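Kinetochore protein Mis16 (PDB 4XYH) probably acts as a WD-repeat histone chaperone that recognises histone H4 and, independently, the CENP-A-specific chaperone Scm3 at centromeres. Local coordinates at residues V238-F243 with N285-N290; A298-D303 with Y329-S334; N394-A399 with W410-V415. All coordinates share one frame; numbering follows the deposited sequence.

Contact 1 of 3, residues V238-F243 with N285-N290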
loop_
_atom_site.group_PDB
_atom_site.type_symbol
_atom_site.label_atom_id
_atom_site.label_comp_id
_atom_site.label_asym_id
_atom_site.label_seq_id
_atom_site.Cartn_x
_atom_site.Cartn_y
_atom_site.Cartn_z
ATOM N N VAL A 238 -11.781 6.809 6.897
ATOM C CA VAL A 238 -10.679 7.257 6.050
ATOM C C VAL A 238 -9.848 6.050 5.633
ATOM O O VAL A 238 -9.132 5.460 6.462
ATOM C CB VAL A 238 -9.774 8.262 6.766
ATOM C CG1 VAL A 238 -8.657 8.744 5.824
ATOM C CG2 VAL A 238 -10.594 9.435 7.305
ATOM N N ASN A 239 -9.936 5.690 4.356
ATOM C CA ASN A 239 -9.338 4.451 3.862
ATOM C C ASN A 239 -7.825 4.519 3.606
ATOM O O ASN A 239 -7.118 3.505 3.727
ATOM C CB ASN A 239 -10.050 4.005 2.574
ATOM C CG ASN A 239 -11.469 3.513 2.837
ATOM O OD1 ASN A 239 -11.719 2.878 3.854
ATOM N ND2 ASN A 239 -12.395 3.795 1.921
ATOM N N ASP A 240 -7.332 5.700 3.250
ATOM C CA ASP A 240 -5.964 5.828 2.763
ATOM C C ASP A 240 -5.599 7.296 2.787
ATOM O O ASP A 240 -6.483 8.146 2.691
ATOM C CB ASP A 240 -5.838 5.246 1.346
ATOM C CG ASP A 240 -4.389 4.951 0.939
ATOM O OD1 ASP A 240 -3.500 4.894 1.815
ATOM O OD2 ASP A 240 -4.144 4.756 -0.269
ATOM N N LEU A 241 -4.310 7.590 2.952
ATOM C CA LEU A 241 -3.818 8.963 2.966
ATOM C C LEU A 241 -2.332 8.991 2.598
ATOM O O LEU A 241 -1.634 8.001 2.784
ATOM C CB LEU A 241 -4.055 9.629 4.329
ATOM C CG LEU A 241 -3.696 8.968 5.674
ATOM C CD1 LEU A 241 -2.204 8.812 5.881
ATOM C CD2 LEU A 241 -4.270 9.780 6.829
ATOM N N GLN A 242 -1.853 10.121 2.083
ATOM C CA GLN A 242 -0.459 10.227 1.676
ATOM C C GLN A 242 0.042 11.672 1.727
ATOM O O GLN A 242 -0.671 12.605 1.368
ATOM C CB GLN A 242 -0.256 9.646 0.265
ATOM C CG GLN A 242 1.226 9.397 -0.070
ATOM C CD GLN A 242 1.493 8.995 -1.529
ATOM O OE1 GLN A 242 2.063 9.767 -2.295
ATOM N NE2 GLN A 242 1.120 7.776 -1.898
ATOM N N PHE A 243 1.273 11.844 2.191
ATOM C CA PHE A 243 1.943 13.126 2.118
ATOM C C PHE A 243 2.552 13.289 0.736
ATOM O O PHE A 243 2.961 12.300 0.107
ATOM C CB PHE A 243 3.031 13.241 3.197
ATOM C CG PHE A 243 2.519 13.692 4.543
ATOM C CD1 PHE A 243 2.132 15.016 4.749
ATOM C CD2 PHE A 243 2.440 12.805 5.600
ATOM C CE1 PHE A 243 1.673 15.442 5.982
ATOM C CE2 PHE A 243 1.977 13.224 6.849
ATOM C CZ PHE A 243 1.594 14.541 7.039
ATOM N N ASN A 285 -10.974 3.845 -2.105
ATOM C CA ASN A 285 -10.147 2.962 -1.277
ATOM C C ASN A 285 -8.673 3.310 -1.194
ATOM O O ASN A 285 -8.027 2.988 -0.203
ATOM C CB ASN A 285 -10.271 1.516 -1.768
ATOM C CG ASN A 285 -11.672 0.972 -1.598
ATOM O OD1 ASN A 285 -12.348 1.292 -0.620
ATOM N ND2 ASN A 285 -12.125 0.173 -2.553
ATOM N N GLY A 286 -8.128 3.934 -2.233
ATOM C CA GLY A 286 -6.711 4.258 -2.234
ATOM C C GLY A 286 -6.416 5.543 -2.976
ATOM O O GLY A 286 -7.209 5.994 -3.819
ATOM N N VAL A 287 -5.265 6.130 -2.665
ATOM C CA VAL A 287 -4.831 7.366 -3.293
ATOM C C VAL A 287 -3.309 7.355 -3.372
ATOM O O VAL A 287 -2.635 6.834 -2.482
ATOM C CB VAL A 287 -5.333 8.602 -2.505
ATOM C CG1 VAL A 287 -4.847 8.531 -1.061
ATOM C CG2 VAL A 287 -4.905 9.927 -3.181
ATOM N N ALA A 288 -2.765 7.925 -4.436
ATOM C CA ALA A 288 -1.321 7.897 -4.635
ATOM C C ALA A 288 -0.859 9.052 -5.522
ATOM O O ALA A 288 -1.385 9.268 -6.623
ATOM C CB ALA A 288 -0.893 6.564 -5.227
ATOM N N PHE A 289 0.120 9.794 -5.013
ATOM C CA PHE A 289 0.801 10.829 -5.771
ATOM C C PHE A 289 1.868 10.230 -6.676
ATOM O O PHE A 289 2.601 9.324 -6.270
ATOM C CB PHE A 289 1.464 11.830 -4.834
ATOM C CG PHE A 289 0.521 12.800 -4.200
ATOM C CD1 PHE A 289 -0.272 13.628 -4.979
ATOM C CD2 PHE A 289 0.463 12.923 -2.818
ATOM C CE1 PHE A 289 -1.117 14.545 -4.388
ATOM C CE2 PHE A 289 -0.376 13.842 -2.226
ATOM C CZ PHE A 289 -1.170 14.652 -3.015
ATOM N N ASN A 290 1.965 10.753 -7.893
ATOM C CA ASN A 290 3.015 10.367 -8.827
ATOM C C ASN A 290 4.321 10.999 -8.379
ATOM O O ASN A 290 4.362 12.189 -8.124
ATOM C CB ASN A 290 2.648 10.814 -10.246
ATOM C CG ASN A 290 3.674 10.390 -11.297
ATOM O OD1 ASN A 290 4.767 10.953 -11.379
ATOM N ND2 ASN A 290 3.298 9.420 -12.135
#

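Contact 2 of 3, residues A298-D303 with Y329-S334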
loop_
_atom_site.group_PDB
_atom_site.type_symbol
_atom_site.label_atom_id
_atom_site.label_comp_id
_atom_site.label_asym_id
_atom_site.label_seq_id
_atom_site.Cartn_x
_atom_site.Cartn_y
_atom_site.Cartn_z
ATOM N N ALA A 298 -3.756 9.506 -8.338
ATOM C CA ALA A 298 -4.734 8.500 -8.731
ATOM C C ALA A 298 -5.596 8.098 -7.551
ATOM O O ALA A 298 -5.128 8.091 -6.406
ATOM C CB ALA A 298 -4.036 7.277 -9.308
ATOM N N THR A 299 -6.851 7.755 -7.832
ATOM C CA THR A 299 -7.743 7.200 -6.825
ATOM C C THR A 299 -8.271 5.843 -7.279
ATOM O O THR A 299 -8.585 5.646 -8.460
ATOM C CB THR A 299 -8.952 8.134 -6.526
ATOM O OG1 THR A 299 -9.631 8.459 -7.750
ATOM C CG2 THR A 299 -8.490 9.415 -5.856
ATOM N N ALA A 300 -8.358 4.912 -6.333
ATOM C CA ALA A 300 -8.933 3.594 -6.577
ATOM C C ALA A 300 -10.281 3.530 -5.877
ATOM O O ALA A 300 -10.385 3.854 -4.696
ATOM C CB ALA A 300 -8.008 2.495 -6.068
ATOM N N SER A 301 -11.310 3.107 -6.596
ATOM C CA SER A 301 -12.654 3.158 -6.057
ATOM C C SER A 301 -13.328 1.808 -6.042
ATOM O O SER A 301 -12.971 0.917 -6.816
ATOM C CB SER A 301 -13.518 4.127 -6.862
ATOM O OG SER A 301 -14.859 4.110 -6.392
ATOM N N ALA A 302 -14.341 1.690 -5.182
ATOM C CA ALA A 302 -15.227 0.534 -5.167
ATOM C C ALA A 302 -16.063 0.411 -6.456
ATOM O O ALA A 302 -16.693 -0.620 -6.693
ATOM C CB ALA A 302 -16.152 0.598 -3.942
ATOM N N ASP A 303 -16.076 1.454 -7.284
ATOM C CA ASP A 303 -16.819 1.409 -8.545
ATOM C C ASP A 303 -16.048 0.685 -9.649
ATOM O O ASP A 303 -16.345 0.861 -10.820
ATOM C CB ASP A 303 -17.195 2.828 -9.009
ATOM C CG ASP A 303 -15.989 3.665 -9.458
ATOM O OD1 ASP A 303 -14.852 3.143 -9.557
ATOM O OD2 ASP A 303 -16.188 4.872 -9.732
ATOM N N TYR A 329 -8.649 -1.563 -4.808
ATOM C CA TYR A 329 -8.174 -1.272 -3.464
ATOM C C TYR A 329 -6.840 -0.509 -3.466
ATOM O O TYR A 329 -6.762 0.622 -3.021
ATOM C CB TYR A 329 -8.042 -2.579 -2.680
ATOM C CG TYR A 329 -7.774 -2.406 -1.200
ATOM C CD1 TYR A 329 -8.692 -1.754 -0.379
ATOM C CD2 TYR A 329 -6.613 -2.926 -0.607
ATOM C CE1 TYR A 329 -8.452 -1.600 0.990
ATOM C CE2 TYR A 329 -6.363 -2.783 0.771
ATOM C CZ TYR A 329 -7.288 -2.119 1.565
ATOM O OH TYR A 329 -7.064 -1.958 2.927
ATOM N N ASN A 330 -5.792 -1.133 -3.975
ATOM C CA ASN A 330 -4.471 -0.537 -3.921
ATOM C C ASN A 330 -4.157 0.216 -5.211
ATOM O O ASN A 330 -4.608 -0.160 -6.288
ATOM C CB ASN A 330 -3.401 -1.614 -3.660
ATOM C CG ASN A 330 -3.650 -2.395 -2.370
ATOM O OD1 ASN A 330 -3.688 -3.636 -2.364
ATOM N ND2 ASN A 330 -3.818 -1.668 -1.267
ATOM N N VAL A 331 -3.374 1.277 -5.090
ATOM C CA VAL A 331 -2.881 1.983 -6.251
ATOM C C VAL A 331 -1.476 2.470 -5.910
ATOM O O VAL A 331 -1.277 3.087 -4.877
ATOM C CB VAL A 331 -3.825 3.148 -6.660
ATOM C CG1 VAL A 331 -4.118 4.099 -5.479
ATOM C CG2 VAL A 331 -3.271 3.888 -7.841
ATOM N N GLN A 332 -0.492 2.143 -6.745
ATOM C CA GLN A 332 0.890 2.530 -6.470
ATOM C C GLN A 332 1.633 2.876 -7.748
ATOM O O GLN A 332 1.689 2.068 -8.688
ATOM C CB GLN A 332 1.643 1.419 -5.750
ATOM C CG GLN A 332 1.078 1.069 -4.391
ATOM C CD GLN A 332 1.887 1.650 -3.268
ATOM O OE1 GLN A 332 1.339 2.099 -2.253
ATOM N NE2 GLN A 332 3.209 1.643 -3.433
ATOM N N TRP A 333 2.229 4.062 -7.770
ATOM C CA TRP A 333 3.016 4.487 -8.916
ATOM C C TRP A 333 4.365 3.777 -8.935
ATOM O O TRP A 333 4.966 3.570 -7.887
ATOM C CB TRP A 333 3.223 5.993 -8.876
ATOM C CG TRP A 333 1.977 6.767 -9.049
ATOM C CD1 TRP A 333 1.201 7.303 -8.064
ATOM C CD2 TRP A 333 1.340 7.096 -10.287
ATOM N NE1 TRP A 333 0.123 7.948 -8.612
ATOM C CE2 TRP A 333 0.187 7.838 -9.978
ATOM C CE3 TRP A 333 1.635 6.835 -11.629
ATOM C CZ2 TRP A 333 -0.673 8.334 -10.964
ATOM C CZ3 TRP A 333 0.783 7.330 -12.606
ATOM C CH2 TRP A 333 -0.360 8.071 -12.269
ATOM N N SER A 334 4.849 3.396 -10.112
ATOM C CA SER A 334 6.230 2.909 -10.196
ATOM C C SER A 334 7.208 3.996 -9.711
ATOM O O SER A 334 7.073 5.159 -10.074
ATOM C CB SER A 334 6.574 2.488 -11.628
ATOM O OG SER A 334 7.986 2.459 -11.831
#

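Contact 3 of 3, residues N394-A399 with W410-V415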
loop_
_atom_site.group_PDB
_atom_site.type_symbol
_atom_site.label_atom_id
_atom_site.label_comp_id
_atom_site.label_asym_id
_atom_site.label_seq_id
_atom_site.Cartn_x
_atom_site.Cartn_y
_atom_site.Cartn_z
ATOM N N ASN A 394 15.249 -2.791 -7.716
ATOM C CA ASN A 394 15.319 -3.446 -9.018
ATOM C C ASN A 394 14.211 -2.948 -9.930
ATOM O O ASN A 394 13.108 -2.657 -9.481
ATOM C CB ASN A 394 15.193 -4.963 -8.891
ATOM C CG ASN A 394 16.281 -5.574 -8.054
ATOM O OD1 ASN A 394 16.871 -4.918 -7.197
ATOM N ND2 ASN A 394 16.559 -6.845 -8.294
ATOM N N LYS A 395 14.493 -2.880 -11.218
ATOM C CA LYS A 395 13.472 -2.543 -12.194
ATOM C C LYS A 395 12.401 -3.638 -12.223
ATOM O O LYS A 395 12.724 -4.822 -12.189
ATOM C CB LYS A 395 14.095 -2.374 -13.587
ATOM C CG LYS A 395 15.055 -1.191 -13.716
ATOM C CD LYS A 395 14.297 0.126 -13.697
ATOM C CE LYS A 395 13.196 0.123 -14.757
ATOM N NZ LYS A 395 12.571 1.458 -14.943
ATOM N N TRP A 396 11.137 -3.232 -12.257
ATOM C CA TRP A 396 10.030 -4.141 -12.546
ATOM C C TRP A 396 9.900 -5.336 -11.624
ATOM O O TRP A 396 9.526 -6.420 -12.069
ATOM C CB TRP A 396 10.131 -4.632 -13.998
ATOM C CG TRP A 396 9.847 -3.517 -14.930
ATOM C CD1 TRP A 396 10.758 -2.757 -15.599
ATOM C CD2 TRP A 396 8.563 -2.976 -15.245
ATOM N NE1 TRP A 396 10.120 -1.793 -16.331
ATOM C CE2 TRP A 396 8.770 -1.902 -16.128
ATOM C CE3 TRP A 396 7.258 -3.298 -14.867
ATOM C CZ2 TRP A 396 7.722 -1.147 -16.648
ATOM C CZ3 TRP A 396 6.216 -2.549 -15.387
ATOM C CH2 TRP A 396 6.454 -1.486 -16.268
ATOM N N VAL A 397 10.177 -5.148 -10.340
ATOM C CA VAL A 397 9.911 -6.212 -9.389
ATOM C C VAL A 397 8.815 -5.766 -8.431
ATOM O O VAL A 397 8.896 -4.683 -7.867
ATOM C CB VAL A 397 11.172 -6.605 -8.604
ATOM C CG1 VAL A 397 10.829 -7.622 -7.512
ATOM C CG2 VAL A 397 12.246 -7.166 -9.561
ATOM N N LEU A 398 7.792 -6.598 -8.241
ATOM C CA LEU A 398 6.693 -6.249 -7.345
ATOM C C LEU A 398 6.474 -7.318 -6.301
ATOM O O LEU A 398 6.745 -8.496 -6.534
ATOM C CB LEU A 398 5.395 -6.019 -8.127
ATOM C CG LEU A 398 5.512 -4.781 -9.020
ATOM C CD1 LEU A 398 5.948 -5.151 -10.448
ATOM C CD2 LEU A 398 4.260 -3.967 -9.033
ATOM N N ALA A 399 5.995 -6.892 -5.143
ATOM C CA ALA A 399 5.511 -7.803 -4.133
ATOM C C ALA A 399 4.010 -7.578 -3.988
ATOM O O ALA A 399 3.550 -6.430 -3.989
ATOM C CB ALA A 399 6.236 -7.576 -2.796
ATOM N N TRP A 410 7.092 -10.967 -8.012
ATOM C CA TRP A 410 7.089 -11.245 -9.435
ATOM C C TRP A 410 7.607 -10.096 -10.290
ATOM O O TRP A 410 7.614 -8.934 -9.879
ATOM C CB TRP A 410 5.679 -11.618 -9.897
ATOM C CG TRP A 410 4.622 -10.691 -9.407
ATOM C CD1 TRP A 410 4.044 -10.685 -8.161
ATOM C CD2 TRP A 410 4.001 -9.635 -10.140
ATOM N NE1 TRP A 410 3.097 -9.689 -8.082
ATOM C CE2 TRP A 410 3.051 -9.030 -9.283
ATOM C CE3 TRP A 410 4.150 -9.137 -11.440
ATOM C CZ2 TRP A 410 2.259 -7.952 -9.686
ATOM C CZ3 TRP A 410 3.358 -8.067 -11.834
ATOM C CH2 TRP A 410 2.429 -7.487 -10.958
ATOM N N SER A 411 8.037 -10.446 -11.494
ATOM C CA SER A 411 8.521 -9.482 -12.460
ATOM C C SER A 411 7.959 -9.818 -13.825
ATOM O O SER A 411 8.208 -10.909 -14.336
ATOM C CB SER A 411 10.038 -9.492 -12.506
ATOM O OG SER A 411 10.485 -8.552 -13.463
ATOM N N PRO A 412 7.165 -8.909 -14.412
ATOM C CA PRO A 412 6.663 -9.238 -15.752
ATOM C C PRO A 412 7.805 -9.302 -16.760
ATOM O O PRO A 412 8.843 -8.659 -16.582
ATOM C CB PRO A 412 5.697 -8.100 -16.069
ATOM C CG PRO A 412 6.040 -7.014 -15.099
ATOM C CD PRO A 412 6.605 -7.654 -13.890
ATOM N N SER A 413 7.627 -10.109 -17.796
ATOM C CA SER A 413 8.682 -10.322 -18.783
ATOM C C SER A 413 9.142 -9.021 -19.461
ATOM O O SER A 413 8.320 -8.195 -19.877
ATOM C CB SER A 413 8.200 -11.317 -19.833
ATOM O OG SER A 413 9.069 -11.318 -20.939
ATOM N N LYS A 414 10.456 -8.847 -19.560
ATOM C CA LYS A 414 11.023 -7.711 -20.289
ATOM C C LYS A 414 10.533 -7.684 -21.740
ATOM O O LYS A 414 10.441 -6.619 -22.358
ATOM C CB LYS A 414 12.545 -7.761 -20.253
ATOM C CG LYS A 414 13.237 -6.585 -20.927
ATOM C CD LYS A 414 14.740 -6.828 -20.960
ATOM C CE LYS A 414 15.541 -5.576 -20.652
ATOM N NZ LYS A 414 15.671 -4.681 -21.825
ATOM N N VAL A 415 10.212 -8.861 -22.273
ATOM C CA VAL A 415 9.616 -8.973 -23.596
ATOM C C VAL A 415 8.349 -8.131 -23.645
ATOM O O VAL A 415 7.988 -7.596 -24.693
ATOM C CB VAL A 415 9.317 -10.466 -23.961
ATOM C CG1 VAL A 415 8.413 -10.608 -25.193
ATOM C CG2 VAL A 415 10.618 -11.224 -24.165
#

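Contact 1 of 3, residues V238-F243 with N285-N290
D240 and Q242 reach from strand 238-243 to the backbone of V287, A288 and F289 on strand 284-289. The two strands run nearly parallel, 8° apart, but belong to separate sheets, so side chains bridge them. Two hydrogen bonds carry the polar part. V287 N donates a hydrogen bond to D240 OD2 (3.0 Å), meeting the anti side of the carboxylate and tilted out of its plane. The group is placed there by CG lying anti to the backbone N (chi1 -162°). The other oxygen, OD1, takes a weak bond from L241 N and lies in a long, weak ion pair with K136, so both carboxylate oxygens have partners, OD1 only weak ones. Q242 repeats the pattern with a longer, extended chain: F289 N bonds weakly to OE1 (3.3 Å). N239 and N285 lie side by side, pointing the same way, without bonding to each other; N239 ND2 binds D256 and the carbonyl of V284, and N285 ND2 binds V328 and E327.

Van der Waals contacts fill in around them. Q242 OE1 sits at the edge of the F289 ring, 3.3 Å from F289 CB, while Q242 NE2 lies 3.7 Å from A288 CA. V287 CG1 packs 3.9 Å from D240 OD2. An alanine at D240 would probably leave V287 N without this acceptor and open a gap beside G286. Side-chain carbonyl and carboxylate oxygens thus serve the amides of the facing strand, joining two propeller blades without merging their sheets.

Contact 2 of 3, residues A298-D303 with Y329-S334
Two adjoining blades of the WD-repeat beta-propeller meet where A298 and A300, on the second strand of one blade, face V331 and W333 on the first strand of the next. The strands run roughly antiparallel (163°), but their axes are 6.7 Å apart and they belong to different sheets, and the groups that meet across the join are mainly apolar: small methyls, a valine and an indole. The methyl of A298 meets two side chains: CB touches V331 CG2 at 3.8 Å and the benzo part of the W333 indole, at CZ2, at 3.9 Å, approaching that ring obliquely. V331 CG2 lies anti to the backbone N, while CG1 takes the crowded position and comes within 4.2 Å of A300 CB. A300 CB also rests against the backbone oxygen of Y329, 3.8 Å away. Methyl groups suit both alanine sites because they let the facing strand come close. The polar end of W333 is satisfied across the same interface, where NE1 bonds to the carbonyl of A288. Y329 and N330 both face S344 in a classic beta bulge. Apolar packing between the sheets of successive blades is characteristic of the beta-propeller fold.

Contact 3 of 3, residues N394-A399 with W410-V415
The carbonyl oxygen of W396 receives the hydroxyl of S411, whose OG donates to it at 2.7 Å. The donor stands above the carbonyl plane, 39° out of it, and S411 CA adds a weaker C-H...O contact to the same oxygen at 3.2 Å. W396 is the third residue of a type II turn from N394 to V397 and has a left-handed backbone conformation. Serine suits position 411 because its short side chain, with OG anti to the backbone N, brings the hydroxyl to this turn carbonyl.

Regular pairing follows in the hairpin. L398 and W410 form an antiparallel hydrogen-bonded pair, L398 N to W410 O and W410 N to L398 O, each at 2.9 Å. Their side chains share one face of the sheet. W410 CG lies between its backbone N and carbonyl carbon (chi1 48°), which turns the indole back over the pair, against the L398 side chain. There L398 CB sits over one face of the six-membered ring, 4.1 Å from its centroid, in a CH-pi contact. P412 extends the apolar surface: its CG meets W396 CE3 at 3.9 Å, the two side chains crossing at about a right angle. Its puckered aliphatic ring suits the place: CG reaches the indole obliquely, and proline brings no N-H needing a partner.

Outside partners fix both tryptophans, W396 stacking on W417, and W410 stacking on H378 and bonding through NE1 to S400. Strand 406-412 lies between 398-402 and the N-terminal strand 41-48, the ring-closing arrangement of propellers, and leads through S413, the N-cap, into helix 414-417.

Overall arrangement
Contacts 1 and 2 are consecutive joints between blades near the centre of the chain, their centres about 8 Å apart. They share one blade, since strands 284-289 and 296-301 are neighbours in its sheet, and N285 N probably bonds to A300 O between them. All three contacts are buried, but contact 1 includes three partly exposed polar residues (N239, D240, Q242), whereas all six touching residues of contact 3 are buried, although its centre lies farther out, about 19 Å from that of contact 2. Chemistry follows place. Contact 1 joins innermost strands by side chain-to-backbone bonds, contact 2 packs methyl groups and an indole between sheets, and contact 3, inside a single blade, adds backbone pairing to aromatic packing.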